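Local coordinates for protein ORF10 (Moritella marina, PDB 6RIW) that probably condenses acyl chains as the ketosynthase-chain length factor didomain of a polyunsaturated fatty acid synthase, one piece of a longer multidomain protein, at residues V530-L538 with L906-G914. Sequence-based numbering, arbitrary orientation.
Sequences VEQLDIDFL and LVKTIKLGG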
ATOM      1  N   VAL A 530     -15.811 -16.108  -1.267  1.00 12.67           N
ATOM      2  CA  VAL A 530     -14.950 -17.051  -1.969  1.00 15.11           C
ATOM      3  C   VAL A 530     -14.560 -18.142  -0.971  1.00 17.68           C
ATOM      4  O   VAL A 530     -13.871 -17.871   0.017  1.00 15.46           O
ATOM      5  CB  VAL A 530     -13.712 -16.357  -2.555  1.00 13.02           C
ATOM      6  CG1 VAL A 530     -12.745 -17.396  -3.139  1.00 15.10           C
ATOM      7  CG2 VAL A 530     -14.116 -15.354  -3.626  1.00 11.07           C
ATOM      8  N   GLU A 531     -14.987 -19.390  -1.218  1.00 14.83           N
ATOM      9  CA  GLU A 531     -14.642 -20.443  -0.266  1.00 16.63           C
ATOM     10  C   GLU A 531     -13.210 -20.929  -0.461  1.00 16.19           C
ATOM     11  O   GLU A 531     -12.502 -21.197   0.516  1.00 16.48           O
ATOM     12  CB  GLU A 531     -15.631 -21.618  -0.379  1.00 17.74           C
ATOM     13  CG  GLU A 531     -15.173 -22.869   0.417  1.00 21.11           C
ATOM     14  CD  GLU A 531     -16.297 -23.872   0.696  1.00 30.87           C
ATOM     15  OE1 GLU A 531     -17.347 -23.825   0.012  1.00 33.32           O
ATOM     16  OE2 GLU A 531     -16.115 -24.720   1.604  1.00 39.44           O
ATOM     17  N   GLN A 532     -12.759 -21.028  -1.708  1.00 17.07           N
ATOM     18  CA  GLN A 532     -11.463 -21.617  -2.021  1.00 20.29           C
ATOM     19  C   GLN A 532     -11.076 -21.242  -3.445  1.00 21.53           C
ATOM     20  O   GLN A 532     -11.913 -20.833  -4.250  1.00 20.41           O
ATOM     21  CB  GLN A 532     -11.499 -23.143  -1.857  1.00 22.35           C
ATOM     22  CG  GLN A 532     -12.521 -23.815  -2.753  1.00 24.07           C
ATOM     23  CD  GLN A 532     -12.790 -25.263  -2.337  1.00 32.15           C
ATOM     24  OE1 GLN A 532     -12.973 -25.561  -1.156  1.00 33.58           O
ATOM     25  NE2 GLN A 532     -12.792 -26.161  -3.306  1.00 31.14           N
ATOM     26  N   LEU A 533      -9.794 -21.407  -3.754  1.00 22.53           N
ATOM     27  CA  LEU A 533      -9.319 -21.289  -5.123  1.00 26.30           C
ATOM     28  C   LEU A 533      -8.459 -22.496  -5.473  1.00 27.78           C
ATOM     29  O   LEU A 533      -7.799 -23.079  -4.608  1.00 26.03           O
ATOM     30  CB  LEU A 533      -8.525 -20.002  -5.325  1.00 28.28           C
ATOM     31  CG  LEU A 533      -7.416 -19.843  -4.286  1.00 29.24           C
ATOM     32  CD1 LEU A 533      -6.076 -20.252  -4.882  1.00 36.59           C
ATOM     33  CD2 LEU A 533      -7.343 -18.426  -3.792  1.00 29.75           C
ATOM     34  N   ASP A 534      -8.471 -22.863  -6.752  1.00 28.47           N
ATOM     35  CA  ASP A 534      -7.553 -23.850  -7.312  1.00 30.82           C
ATOM     36  C   ASP A 534      -6.460 -23.125  -8.089  1.00 27.68           C
ATOM     37  O   ASP A 534      -6.759 -22.291  -8.951  1.00 28.69           O
ATOM     38  CB  ASP A 534      -8.276 -24.814  -8.252  1.00 33.27           C
ATOM     39  CG  ASP A 534      -9.482 -25.479  -7.616  1.00 40.75           C
ATOM     40  OD1 ASP A 534      -9.774 -25.237  -6.419  1.00 39.36           O
ATOM     41  OD2 ASP A 534     -10.149 -26.255  -8.337  1.00 46.43           O
ATOM     42  N   ILE A 535      -5.203 -23.445  -7.799  1.00 27.15           N
ATOM     43  CA  ILE A 535      -4.089 -22.748  -8.431  1.00 31.40           C
ATOM     44  C   ILE A 535      -2.996 -23.754  -8.775  1.00 30.86           C
ATOM     45  O   ILE A 535      -2.770 -24.721  -8.041  1.00 31.61           O
ATOM     46  CB  ILE A 535      -3.566 -21.613  -7.519  1.00 31.70           C
ATOM     47  CG1 ILE A 535      -2.621 -20.679  -8.279  1.00 34.81           C
ATOM     48  CG2 ILE A 535      -2.916 -22.166  -6.266  1.00 30.37           C
ATOM     49  CD1 ILE A 535      -2.668 -19.226  -7.771  1.00 29.28           C
ATOM     50  N   ASP A 536      -2.323 -23.526  -9.902  1.00 30.63           N
ATOM     51  CA  ASP A 536      -1.232 -24.390 -10.364  1.00 35.72           C
ATOM     52  C   ASP A 536       0.056 -23.968  -9.669  1.00 34.83           C
ATOM     53  O   ASP A 536       0.681 -22.978 -10.052  1.00 34.09           O
ATOM     54  CB  ASP A 536      -1.086 -24.310 -11.881  1.00 34.26           C
ATOM     55  CG  ASP A 536       0.202 -24.970 -12.392  1.00 37.95           C
ATOM     56  OD1 ASP A 536       0.788 -25.807 -11.676  1.00 38.11           O
ATOM     57  OD2 ASP A 536       0.620 -24.657 -13.524  1.00 39.29           O
ATOM     58  N   PHE A 537       0.474 -24.749  -8.661  1.00 34.45           N
ATOM     59  CA  PHE A 537       1.682 -24.422  -7.902  1.00 35.20           C
ATOM     60  C   PHE A 537       2.923 -24.412  -8.782  1.00 39.70           C
ATOM     61  O   PHE A 537       3.895 -23.712  -8.472  1.00 40.13           O
ATOM     62  CB  PHE A 537       1.881 -25.414  -6.755  1.00 41.16           C
ATOM     63  CG  PHE A 537       1.154 -25.048  -5.489  1.00 44.63           C
ATOM     64  CD1 PHE A 537      -0.083 -24.427  -5.533  1.00 46.23           C
ATOM     65  CD2 PHE A 537       1.702 -25.350  -4.249  1.00 50.13           C
ATOM     66  CE1 PHE A 537      -0.754 -24.102  -4.365  1.00 44.24           C
ATOM     67  CE2 PHE A 537       1.037 -25.028  -3.074  1.00 48.85           C
ATOM     68  CZ  PHE A 537      -0.191 -24.402  -3.132  1.00 49.02           C
ATOM     69  N   LEU A 538       2.911 -25.177  -9.877  1.00 33.81           N
ATOM     70  CA  LEU A 538       4.064 -25.225 -10.774  1.00 37.58           C
ATOM     71  C   LEU A 538       4.291 -23.882 -11.458  1.00 38.26           C
ATOM     72  O   LEU A 538       5.404 -23.349 -11.443  1.00 39.25           O
ATOM     73  CB  LEU A 538       3.872 -26.320 -11.827  1.00 38.99           C
ATOM     74  CG  LEU A 538       4.165 -27.769 -11.420  1.00 42.35           C
ATOM     75  CD1 LEU A 538       4.573 -28.584 -12.634  1.00 44.43           C
ATOM     76  CD2 LEU A 538       5.235 -27.817 -10.332  1.00 38.81           C
ATOM     77  N   LEU A 906       0.841 -28.878 -11.082  1.00 41.27           N
ATOM     78  CA  LEU A 906       0.469 -29.316  -9.738  1.00 39.29           C
ATOM     79  C   LEU A 906      -0.611 -28.397  -9.174  1.00 40.54           C
ATOM     80  O   LEU A 906      -0.313 -27.413  -8.495  1.00 40.31           O
ATOM     81  CB  LEU A 906       1.697 -29.345  -8.814  1.00 41.11           C
ATOM     82  CG  LEU A 906       1.488 -29.531  -7.306  1.00 45.61           C
ATOM     83  CD1 LEU A 906       1.096 -30.964  -6.973  1.00 45.40           C
ATOM     84  CD2 LEU A 906       2.729 -29.098  -6.507  1.00 48.08           C
ATOM     85  N   VAL A 907      -1.868 -28.714  -9.466  1.00 39.23           N
ATOM     86  CA  VAL A 907      -2.988 -27.878  -9.050  1.00 39.86           C
ATOM     87  C   VAL A 907      -3.404 -28.253  -7.635  1.00 40.44           C
ATOM     88  O   VAL A 907      -3.637 -29.430  -7.337  1.00 39.22           O
ATOM     89  CB  VAL A 907      -4.162 -28.015 -10.022  1.00 38.31           C
ATOM     90  CG1 VAL A 907      -5.362 -27.242  -9.492  1.00 35.55           C
ATOM     91  CG2 VAL A 907      -3.750 -27.514 -11.400  1.00 38.36           C
ATOM     92  N   LYS A 908      -3.504 -27.250  -6.762  1.00 35.01           N
ATOM     93  CA  LYS A 908      -3.852 -27.454  -5.369  1.00 35.00           C
ATOM     94  C   LYS A 908      -4.975 -26.505  -4.967  1.00 36.56           C
ATOM     95  O   LYS A 908      -5.077 -25.384  -5.477  1.00 31.06           O
ATOM     96  CB  LYS A 908      -2.640 -27.244  -4.462  1.00 41.81           C
ATOM     97  CG  LYS A 908      -1.520 -28.263  -4.676  1.00 46.68           C
ATOM     98  CD  LYS A 908      -1.196 -29.011  -3.383  1.00 50.67           C
ATOM     99  CE  LYS A 908      -0.590 -30.377  -3.661  1.00 53.13           C
ATOM    100  NZ  LYS A 908      -1.152 -31.427  -2.765  1.00 52.31           N
ATOM    101  N   THR A 909      -5.812 -26.968  -4.041  1.00 33.02           N
ATOM    102  CA  THR A 909      -6.929 -26.189  -3.515  1.00 31.45           C
ATOM    103  C   THR A 909      -6.495 -25.488  -2.234  1.00 31.69           C
ATOM    104  O   THR A 909      -5.916 -26.115  -1.346  1.00 30.74           O
ATOM    105  CB  THR A 909      -8.136 -27.085  -3.244  1.00 33.06           C
ATOM    106  OG1 THR A 909      -8.633 -27.592  -4.485  1.00 33.18           O
ATOM    107  CG2 THR A 909      -9.245 -26.300  -2.543  1.00 30.48           C
ATOM    108  N   ILE A 910      -6.741 -24.185  -2.152  1.00 27.46           N
ATOM    109  CA  ILE A 910      -6.417 -23.405  -0.965  1.00 25.85           C
ATOM    110  C   ILE A 910      -7.702 -22.762  -0.472  1.00 25.76           C
ATOM    111  O   ILE A 910      -8.389 -22.075  -1.241  1.00 21.81           O
ATOM    112  CB  ILE A 910      -5.344 -22.350  -1.257  1.00 26.86           C
ATOM    113  CG1 ILE A 910      -4.036 -23.054  -1.624  1.00 31.98           C
ATOM    114  CG2 ILE A 910      -5.150 -21.438  -0.053  1.00 28.23           C
ATOM    115  CD1 ILE A 910      -3.147 -22.249  -2.520  1.00 35.54           C
ATOM    116  N   LYS A 911      -8.046 -23.016   0.790  1.00 22.78           N
ATOM    117  CA  LYS A 911      -9.254 -22.471   1.388  1.00 22.72           C
ATOM    118  C   LYS A 911      -8.953 -21.124   2.024  1.00 23.28           C
ATOM    119  O   LYS A 911      -7.888 -20.928   2.615  1.00 22.96           O
ATOM    120  CB  LYS A 911      -9.828 -23.429   2.437  1.00 26.21           C
ATOM    121  CG  LYS A 911     -10.547 -24.628   1.822  1.00 30.51           C
ATOM    122  CD  LYS A 911     -11.059 -25.591   2.880  1.00 35.22           C
ATOM    123  CE  LYS A 911     -11.877 -26.721   2.254  1.00 36.85           C
ATOM    124  NZ  LYS A 911     -13.141 -26.211   1.637  1.00 38.03           N
ATOM    125  N   LEU A 912      -9.890 -20.191   1.882  1.00 17.80           N
ATOM    126  CA  LEU A 912      -9.779 -18.910   2.567  1.00 14.81           C
ATOM    127  C   LEU A 912     -10.168 -19.090   4.038  1.00 20.69           C
ATOM    128  O   LEU A 912     -10.880 -20.027   4.405  1.00 20.91           O
ATOM    129  CB  LEU A 912     -10.666 -17.866   1.887  1.00 13.93           C
ATOM    130  CG  LEU A 912     -10.022 -17.204   0.661  1.00 15.09           C
ATOM    131  CD1 LEU A 912      -9.939 -18.184  -0.492  1.00 18.90           C
ATOM    132  CD2 LEU A 912     -10.844 -15.985   0.248  1.00 16.71           C
ATOM    133  N   GLY A 913      -9.693 -18.184   4.884  1.00 15.64           N
ATOM    134  CA  GLY A 913      -9.839 -18.378   6.307  1.00 16.21           C
ATOM    135  C   GLY A 913      -8.767 -19.333   6.780  1.00 20.32           C
ATOM    136  O   GLY A 913      -7.608 -19.244   6.363  1.00 24.44           O
ATOM    137  N   GLY A 914      -9.135 -20.264   7.647  1.00 18.00           N
ATOM    138  CA  GLY A 914      -8.166 -21.230   8.120  1.00 25.12           C
ATOM    139  C   GLY A 914      -8.738 -22.040   9.261  1.00 22.48           C
ATOM    140  O   GLY A 914      -9.953 -22.103   9.449  1.00 20.68           O
TER
HETATM  141  O   HOH W   1     -13.138 -20.987   3.245  1.00 16.57           O
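Strands 532-536 and 907-911 run antiparallel, the axes of these short segments approaching to 4.5 Å, with Leu533-Ile910 and Ile535-Lys908 as hydrogen-bonded pairs; Leu912 N to Glu531 O and Phe537 N to Leu906 O extend the ladder. The face bearing Gln532, Asp534 and Asp536 is mostly polar, with Val907 the apolar exception. Lys911 NZ meets Gln532 OE1 at 2.9 Å, nearly in line with the amide C=O, and makes a looser salt bridge to Glu531 OE2, whose other oxygen pairs with Arg499. With CG set between its backbone N and carbonyl carbon (chi1 60°), the extended Gln532 lies alongside Lys911 and crosses the methyl CG2 of Thr909. Replacing Gln532 by an alanine removes the amide, which is likely to leave the Lys911 ammonium with only the longer link to Glu531 across this contact and the Thr909 methyl less covered. Thr909 OG1 approaches Asp534 OD1 from above the carboxylate plane, a long bond of 3.3 Å. The strands form a small sheet of their own beside the second ketosynthase-like domain, probably the chain length factor. On its largely apolar face Leu533, Ile535 and Ile910 rest on helix 552-567. Ile910 CD1 touches the Phe537 ring edge at CE1 (3.5 Å); the flat ring takes Lys908 on one face through aliphatic CB, a CH-pi contact. Asp536, N-capping the weakly bonded helix that follows, suits its place because carboxylate OD1 accepts both Leu538 N and Leu906 N, from opposite faces.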